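P-granule scaffold (Caenorhabditis japonica, PDB 5W4A) probably serves as a scaffold of germline P granules and, as a likely RNA-binding protein, may contribute to mRNA repression there. Local coordinates at residues Q203-P206 / K207-D210. Residues are numbered along the deposited sequence; the frame is centred on the assembly and turned at random.
Sequences QTKP and KLAD
Ala209 and Lys205 are joined by the hydrogen bond that opens the first turn of helix 206-213: Ala209 N lies 3.2 Å from Lys205 O, with an N-H...O angle of 163°. That i to i+4 spacing, with Lys205 at the N-cap position, marks the start of alpha-helical pairing. The same oxygen takes a second, weak bond from Leu208 N at 2.9 Å; its N-H angle of 123° shows how bent it is. Lys205 O therefore accepts one well-aligned bond and one weak one. The next bond in the series runs from Asp210 N to Pro206 O, 2.9 Å apart. Pro206 occupies the first helical position, where proline is commonly tolerated: its nitrogen carries no hydrogen, and there is no earlier turn of the helix to supply an acceptor.

Packing across the turn rests on Lys205 and Leu208, whose side chains cross at a slant. Leu208 CD1 approaches Lys205 CB at 3.5 Å and touches Lys205 CG at 3.8 Å, so the aliphatic root of the lysine, not its amine, makes the contact. A bend at chi2 (-48°) turns the rest of the Lys205 chain away from the leucine, and its NZ forms a long, weak ion pair with Asp30. Lys207, extended beyond CG, instead reaches a salt bridge with Glu31, while Asp210 OD1 accepts a hydrogen bond from Asn214 ND2, just beyond the end of the helix.

This corner follows helix 187-201: Thr204 OG1 is hydrogen-bonded to Leu12 O, Ala209 packs on Leu198 and Leu201 of that helix, and Leu208 bridges Leu201 to Leu33 of helix 30-35, docking the C-terminal helix against both.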
loop_
_atom_site.group_PDB
_atom_site.type_symbol
_atom_site.label_atom_id
_atom_site.label_comp_id
_atom_site.label_asym_id
_atom_site.label_seq_id
_atom_site.Cartn_x
_atom_site.Cartn_y
_atom_site.Cartn_z
ATOM N N GLN C 203 21.421 0.511 13.762
ATOM C CA GLN C 203 21.210 0.491 15.214
ATOM C C GLN C 203 21.477 -0.854 15.882
ATOM O O GLN C 203 21.565 -0.902 17.118
ATOM C CB GLN C 203 19.781 0.921 15.536
ATOM C CG GLN C 203 19.477 2.314 15.068
ATOM C CD GLN C 203 20.397 3.370 15.715
ATOM O OE1 GLN C 203 20.796 3.240 16.880
ATOM N NE2 GLN C 203 20.738 4.413 14.952
ATOM N N THR C 204 21.640 -1.921 15.137
ATOM C CA THR C 204 21.716 -3.247 15.761
ATOM C C THR C 204 22.889 -4.078 15.279
ATOM O O THR C 204 23.449 -4.857 16.054
ATOM C CB THR C 204 20.419 -3.978 15.449
ATOM O OG1 THR C 204 20.283 -4.101 14.019
ATOM C CG2 THR C 204 19.240 -3.217 15.979
ATOM N N LYS C 205 23.252 -3.954 14.012
ATOM C CA LYS C 205 24.283 -4.777 13.387
ATOM C C LYS C 205 25.038 -3.882 12.429
ATOM O O LYS C 205 24.998 -4.050 11.205
ATOM C CB LYS C 205 23.689 -6.008 12.688
ATOM C CG LYS C 205 23.377 -7.191 13.617
ATOM C CD LYS C 205 24.587 -7.465 14.525
ATOM C CE LYS C 205 24.627 -8.805 15.246
ATOM N NZ LYS C 205 25.725 -8.708 16.305
ATOM N N PRO C 206 25.810 -2.936 12.972
ATOM C CA PRO C 206 26.615 -2.063 12.110
ATOM C C PRO C 206 27.539 -2.798 11.166
ATOM O O PRO C 206 27.793 -2.269 10.086
ATOM C CB PRO C 206 27.414 -1.210 13.113
ATOM C CG PRO C 206 26.737 -1.360 14.402
ATOM C CD PRO C 206 26.066 -2.704 14.396
ATOM N N LYS C 207 28.095 -3.972 11.548
ATOM C CA LYS C 207 28.948 -4.735 10.637
ATOM C C LYS C 207 28.194 -5.120 9.386
ATOM O O LYS C 207 28.757 -5.114 8.293
ATOM C CB LYS C 207 29.467 -6.024 11.294
ATOM C CG LYS C 207 30.512 -5.829 12.292
ATOM C CD LYS C 207 30.836 -7.142 13.009
ATOM C CE LYS C 207 31.675 -6.861 14.214
ATOM N NZ LYS C 207 31.998 -8.116 14.941
ATOM N N LEU C 208 26.930 -5.530 9.552
ATOM C CA LEU C 208 26.141 -5.925 8.403
ATOM C C LEU C 208 25.870 -4.716 7.525
ATOM O O LEU C 208 25.924 -4.813 6.304
ATOM C CB LEU C 208 24.821 -6.568 8.831
ATOM C CG LEU C 208 24.848 -7.896 9.611
ATOM C CD1 LEU C 208 23.423 -8.317 10.019
ATOM C CD2 LEU C 208 25.480 -8.936 8.786
ATOM N N ALA C 209 25.559 -3.572 8.139
ATOM C CA ALA C 209 25.339 -2.359 7.346
ATOM C C ALA C 209 26.580 -2.003 6.540
ATOM O O ALA C 209 26.490 -1.641 5.356
ATOM C CB ALA C 209 24.933 -1.204 8.276
ATOM N N ASP C 210 27.757 -2.132 7.166
ATOM C CA ASP C 210 29.010 -1.776 6.506
ATOM C C ASP C 210 29.287 -2.658 5.285
ATOM O O ASP C 210 29.711 -2.155 4.239
ATOM C CB ASP C 210 30.148 -1.851 7.520
ATOM C CG ASP C 210 31.500 -1.510 6.918
ATOM O OD1 ASP C 210 31.613 -0.460 6.246
ATOM O OD2 ASP C 210 32.449 -2.292 7.136
#